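Local coordinates for probable signal peptide protein (Ralstonia solanacearum, PDB 2QGU) that binds a phospholipid and, as in other members of the MlaC family, probably carries lipids across the periplasm between the two membranes, at residues A72-K75 with R76-Q79; D99-K102 with S103-I106; F126-A129 with A130-D134. The protein carries 13 engineered substitutions. All coordinates share one frame; numbering follows the deposited sequence.

Contact 1: A72-K75 with R76-Q79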
# COMPACT_ATOMS: atom_id res chain seq x y z
N ALA A 72 6.67 -0.76 6.08
CA ALA A 72 5.28 -1.18 5.98
C ALA A 72 5.08 -2.56 6.60
O ALA A 72 6.04 -3.30 6.81
CB ALA A 72 4.84 -1.19 4.52
N ASP A 73 3.83 -2.88 6.91
CA ASP A 73 3.45 -4.22 7.34
C ASP A 73 2.34 -4.71 6.42
O ASP A 73 1.15 -4.69 6.78
CB ASP A 73 3.00 -4.21 8.81
CG ASP A 73 2.68 -5.61 9.34
OD1 ASP A 73 2.78 -6.60 8.58
OD2 ASP A 73 2.33 -5.71 10.53
N PHE A 74 2.75 -5.14 5.24
CA PHE A 74 1.78 -5.56 4.23
C PHE A 74 1.11 -6.90 4.56
O PHE A 74 0.02 -7.19 4.06
CB PHE A 74 2.38 -5.57 2.82
CG PHE A 74 1.35 -5.59 1.74
CD1 PHE A 74 0.56 -4.47 1.48
CD2 PHE A 74 1.12 -6.74 0.99
CE1 PHE A 74 -0.41 -4.48 0.49
CE2 PHE A 74 0.15 -6.76 -0.00
CZ PHE A 74 -0.62 -5.63 -0.25
N LYS A 75 1.74 -7.70 5.42
CA LYS A 75 1.08 -8.90 5.92
C LYS A 75 -0.19 -8.51 6.68
O LYS A 75 -1.24 -9.13 6.49
CB LYS A 75 2.02 -9.72 6.80
CG LYS A 75 1.45 -11.06 7.20
CD LYS A 75 2.46 -11.84 8.01
CE LYS A 75 1.98 -13.25 8.27
NZ LYS A 75 2.94 -13.97 9.17
N ARG A 76 -0.10 -7.47 7.51
CA ARG A 76 -1.29 -6.98 8.20
C ARG A 76 -2.35 -6.47 7.22
O ARG A 76 -3.53 -6.77 7.38
CB ARG A 76 -0.99 -5.92 9.27
CG ARG A 76 -2.27 -5.48 9.98
CD ARG A 76 -2.08 -4.73 11.28
NE ARG A 76 -3.40 -4.42 11.83
CZ ARG A 76 -3.65 -3.48 12.74
NH1 ARG A 76 -2.66 -2.74 13.23
NH2 ARG A 76 -4.89 -3.28 13.15
N THR A 77 -1.93 -5.71 6.21
CA THR A 77 -2.87 -5.24 5.19
C THR A 77 -3.62 -6.42 4.57
O THR A 77 -4.83 -6.36 4.36
CB THR A 77 -2.15 -4.48 4.07
OG1 THR A 77 -1.16 -3.62 4.65
CG2 THR A 77 -3.14 -3.66 3.25
N THR A 78 -2.88 -7.49 4.28
CA THR A 78 -3.46 -8.68 3.66
C THR A 78 -4.39 -9.41 4.63
O THR A 78 -5.46 -9.86 4.24
CB THR A 78 -2.36 -9.63 3.15
OG1 THR A 78 -1.53 -8.93 2.22
CG2 THR A 78 -2.97 -10.84 2.45
N GLN A 79 -3.97 -9.50 5.89
CA GLN A 79 -4.81 -10.09 6.93
C GLN A 79 -6.14 -9.34 7.05
O GLN A 79 -7.20 -9.96 7.12
CB GLN A 79 -4.09 -10.08 8.28
CG GLN A 79 -2.98 -11.09 8.36
CD GLN A 79 -2.29 -11.09 9.71
OE1 GLN A 79 -1.98 -10.03 10.26
NE2 GLN A 79 -2.02 -12.28 10.23
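The first turn of helix 74-82 is closed by i to i+4 backbone bonds, Asp-73 O taking Thr-77 N at 3.3 Å and Lys-75 O taking Gln-79 N at 2.8 Å. Asp-73 is the N-cap. Its CG sits anti to the backbone N (chi1 -176°), which carries the carboxylate forward, beside the carbonyl carbon, to the first turn of the helix, where OD1 accepts from Arg-76 N at 3.2 Å with an N-H...O angle of 159°. The amide reaches OD1 from above the carboxylate plane. Aspartate suits this place because a short acidic group can accept from an early amide and probably also interacts favourably with the positive end of the helix dipole. Phe-74 O has two donors, Thr-78 N at 2.9 Å and Thr-78 OG1 at 3.0 Å, arriving from opposite faces of the carbonyl plane. The second bond satisfies a hydroxyl in a buried place, and leaves Thr-78 OG1 3.5 Å from Phe-74 CE2, oblique to the ring. Thr-77 also meets this ring, its CG2 4.0 Å from Phe-74 CE1, while its OG1 hydrogen-bonds to Tyr-164 O. Phe-74 touches the bound phospholipid and packs on helix 91-114, whereas Arg-76 runs the other way to salt bridges with Glu-155 and Asp-134 and a cation-pi contact with Tyr-164. The turn is thus wedged between that helix and the antiparallel sheet.

Contact 2: D99-K102 with S103-I106; sequences DGFK and SLLI. Engineered in segment 103-106: Ser-103 (natural residue Thr), Ile-106 (natural residue Val).
Ile-106 N donates to Lys-102 O at 3.0 Å, nearly along the C=O axis and with an N-H...O angle of 167°. The three preceding amides make the same i to i+4 bond, from Ser-103 N to Asp-99 O through Leu-105 N to Phe-101 O, as a regular mid-helix segment does. Lys-102 is fully extended, and its NZ forms a salt bridge with Asp-65. The long aliphatic part of the lysine lies alongside Ile-106, an engineered residue, with CG and CE of Lys-102 each 3.9 Å from Ile-106 CD1, so one side chain serves both charge and packing. Ser-103, also engineered, bonds through OG to Asn-202 and Arg-107. Deeper in, the Phe-101 ring meets Leu-105: Phe-101 CE1 lies 3.8 Å from Leu-105 CD1. Leucine suits this spot because its CG, anti to the carbonyl carbon (chi1 -65°), leans back toward the preceding turn and brings CD1 obliquely against the ring, while its side chain also touches the bound phospholipid. Several helices pack on helix 91-114 here: helix 57-67 at Ile-106, helix 191-206 at Leu-104, helix 173-188 at Phe-101 through Tyr-177 and Phe-181, and helix 74-82 at Phe-101, Lys-102 and Leu-105.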
# COMPACT_ATOMS: atom_id res chain seq x y z
N ASP A 99 1.54 -11.92 -1.90
CA ASP A 99 2.36 -11.61 -3.07
C ASP A 99 1.51 -11.11 -4.24
O ASP A 99 1.87 -10.14 -4.90
CB ASP A 99 3.20 -12.82 -3.49
CG ASP A 99 4.27 -13.18 -2.46
OD1 ASP A 99 4.51 -12.40 -1.52
OD2 ASP A 99 4.88 -14.26 -2.61
N GLY A 100 0.38 -11.77 -4.47
CA GLY A 100 -0.52 -11.38 -5.57
C GLY A 100 -1.20 -10.04 -5.33
O GLY A 100 -1.37 -9.26 -6.26
N PHE A 101 -1.60 -9.81 -4.09
CA PHE A 101 -2.20 -8.54 -3.67
C PHE A 101 -1.18 -7.39 -3.79
O PHE A 101 -1.49 -6.34 -4.35
CB PHE A 101 -2.75 -8.72 -2.25
CG PHE A 101 -3.52 -7.54 -1.69
CD1 PHE A 101 -4.18 -6.62 -2.51
CD2 PHE A 101 -3.63 -7.40 -0.31
CE1 PHE A 101 -4.89 -5.55 -1.94
CE2 PHE A 101 -4.34 -6.34 0.26
CZ PHE A 101 -4.97 -5.43 -0.55
N LYS A 102 0.04 -7.63 -3.32
CA LYS A 102 1.12 -6.65 -3.46
C LYS A 102 1.37 -6.31 -4.93
O LYS A 102 1.44 -5.14 -5.30
CB LYS A 102 2.39 -7.15 -2.79
CG LYS A 102 3.59 -6.24 -2.95
CD LYS A 102 4.79 -6.84 -2.24
CE LYS A 102 6.07 -6.17 -2.69
NZ LYS A 102 7.24 -7.02 -2.34
N SER A 103 1.50 -7.33 -5.77
CA SER A 103 1.69 -7.12 -7.20
C SER A 103 0.53 -6.33 -7.81
O SER A 103 0.76 -5.42 -8.62
CB SER A 103 1.87 -8.46 -7.91
OG SER A 103 1.82 -8.30 -9.32
N LEU A 104 -0.70 -6.67 -7.41
CA LEU A 104 -1.91 -6.00 -7.89
C LEU A 104 -1.87 -4.49 -7.60
O LEU A 104 -2.15 -3.68 -8.47
CB LEU A 104 -3.15 -6.66 -7.26
CG LEU A 104 -4.55 -6.05 -7.41
CD1 LEU A 104 -5.02 -6.08 -8.84
CD2 LEU A 104 -5.54 -6.79 -6.52
N LEU A 105 -1.50 -4.14 -6.37
CA LEU A 105 -1.40 -2.74 -5.96
C LEU A 105 -0.26 -2.00 -6.66
O LEU A 105 -0.46 -0.87 -7.11
CB LEU A 105 -1.26 -2.61 -4.44
CG LEU A 105 -2.47 -3.07 -3.62
CD1 LEU A 105 -2.16 -2.85 -2.15
CD2 LEU A 105 -3.74 -2.33 -4.03
N ILE A 106 0.91 -2.62 -6.76
CA ILE A 106 2.04 -1.97 -7.42
C ILE A 106 1.68 -1.69 -8.88
O ILE A 106 1.88 -0.58 -9.37
CB ILE A 106 3.35 -2.79 -7.31
CG1 ILE A 106 3.78 -2.96 -5.85
CG2 ILE A 106 4.47 -2.12 -8.12
CD1 ILE A 106 4.99 -3.87 -5.65

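Contact 3: F126-A129 with A130-D134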
# COMPACT_ATOMS: atom_id res chain seq x y z
N PHE A 126 -0.51 15.93 13.71
CA PHE A 126 -0.64 14.60 14.28
C PHE A 126 -1.47 14.71 15.54
O PHE A 126 -1.13 15.45 16.47
CB PHE A 126 0.73 13.99 14.59
CG PHE A 126 0.65 12.59 15.11
CD1 PHE A 126 0.29 11.55 14.27
CD2 PHE A 126 0.91 12.32 16.45
CE1 PHE A 126 0.20 10.25 14.75
CE2 PHE A 126 0.83 11.02 16.94
CZ PHE A 126 0.47 9.99 16.09
N ARG A 127 -2.58 13.96 15.57
CA ARG A 127 -3.61 14.17 16.59
C ARG A 127 -3.70 13.10 17.67
O ARG A 127 -4.36 13.31 18.68
CB ARG A 127 -4.99 14.36 15.94
CG ARG A 127 -5.03 15.49 14.95
CD ARG A 127 -6.46 15.90 14.63
NE ARG A 127 -6.48 16.94 13.61
CZ ARG A 127 -6.32 18.24 13.84
NH1 ARG A 127 -6.14 18.68 15.08
NH2 ARG A 127 -6.34 19.10 12.83
N ALA A 128 -3.07 11.95 17.45
CA ALA A 128 -3.05 10.91 18.47
C ALA A 128 -2.08 11.25 19.60
O ALA A 128 -1.29 12.19 19.49
CB ALA A 128 -2.69 9.57 17.85
N ALA A 129 -2.13 10.49 20.69
CA ALA A 129 -1.18 10.67 21.78
C ALA A 129 0.17 10.05 21.42
O ALA A 129 0.24 9.09 20.65
CB ALA A 129 -1.71 10.06 23.07
N ALA A 130 1.23 10.59 22.01
CA ALA A 130 2.57 10.08 21.76
C ALA A 130 2.69 8.61 22.18
O ALA A 130 3.48 7.86 21.60
CB ALA A 130 3.62 10.93 22.46
N ASP A 131 1.90 8.21 23.17
CA ASP A 131 1.90 6.83 23.69
C ASP A 131 0.92 5.88 22.98
O ASP A 131 0.87 4.69 23.31
CB ASP A 131 1.61 6.83 25.20
CG ASP A 131 0.24 7.38 25.53
OD1 ASP A 131 -0.01 8.55 25.22
OD2 ASP A 131 -0.60 6.63 26.09
N ASP A 132 0.12 6.41 22.05
CA ASP A 132 -0.74 5.55 21.23
C ASP A 132 0.10 4.73 20.25
O ASP A 132 1.14 5.19 19.77
CB ASP A 132 -1.78 6.38 20.47
CG ASP A 132 -2.83 6.98 21.38
OD1 ASP A 132 -3.02 6.49 22.51
OD2 ASP A 132 -3.46 7.97 20.96
N THR A 133 -0.35 3.51 19.96
CA THR A 133 0.43 2.58 19.14
C THR A 133 -0.22 2.22 17.80
O THR A 133 0.36 1.49 17.00
CB THR A 133 0.73 1.28 19.90
OG1 THR A 133 -0.50 0.71 20.35
CG2 THR A 133 1.66 1.56 21.09
N ASP A 134 -1.43 2.73 17.57
CA ASP A 134 -2.13 2.50 16.31
C ASP A 134 -2.83 3.79 15.94
O ASP A 134 -3.86 4.15 16.53
CB ASP A 134 -3.11 1.33 16.43
CG ASP A 134 -3.43 0.69 15.10
OD1 ASP A 134 -3.65 1.43 14.12
OD2 ASP A 134 -3.43 -0.55 15.00
O HOH W 1 1.59 7.79 18.57
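Asp-132 and Ala-129 hold each other through two hydrogen bonds, which form the tight part of this turn. Asp-132 N donates to Ala-129 O at 3.0 Å, closing a type I beta turn, though the carbonyl is approached from well above its plane. In return Ala-129 N donates to Asp-132 OD2 at 2.9 Å, with an N-H...O angle of 154°, also from above the carboxylate plane. The CG of Asp-132 is anti to its carbonyl carbon (chi1 -69°), and this folds the carboxylate back across the mouth of the turn to the amide. Aspartate fits because its short side chain places an acceptor at the amide of Ala-129, and the small Ala-128 and Ala-129 let it in: OD2 lies 3.6 Å from Ala-128 CB and 3.4 Å from Ala-129 CB. A water braces the turn by donating to Ala-129 O at 2.8 Å and to Asp-132 O at 2.9 Å, so the Ala-129 carbonyl is gripped by both an amide and a water.

The outer side is looser. Ala-130, small as suits a surface corner, is exposed and its methyl points away from the preceding residues. Asp-131, though exposed, swings its carboxylate in: with CG between the backbone N and the carbonyl carbon (chi1 63°), Asp-131 OD1 comes 3.1 Å from Ala-129 CB.

The turn belongs to the loop that leads from strand 120-123 into strand 134-143. Phe-126 and Ala-128 rest on Val-135 of the latter strand, while Thr-133 makes backbone hydrogen bonds with Lys-156 of strand 146-157, holding the end of the loop to the neighbouring strand, where strand 134-143 begins.

Overall arrangement
From the N terminus the chain meets the three contacts in series, with none crossing or enclosing another. Each is local: contact 1 closes the first turn of helix 74-82, contact 2 joins successive turns in the middle of helix 91-114, and contact 3 closes a type I beta turn in the loop joining antiparallel strands 120-123 and 134-143. Contacts 1 and 2 touch, because the Phe-74 ring lies against Phe-101, Lys-102 and Leu-105, and Phe-74 and Leu-105 both line the lipid pocket. Contact 3 lies on the opposite side of the chain's centre from contact 2, about 29 Å between their centres, yet touches contact 1 through the salt bridge of Asp-134 with Arg-76, linking sheet and helices.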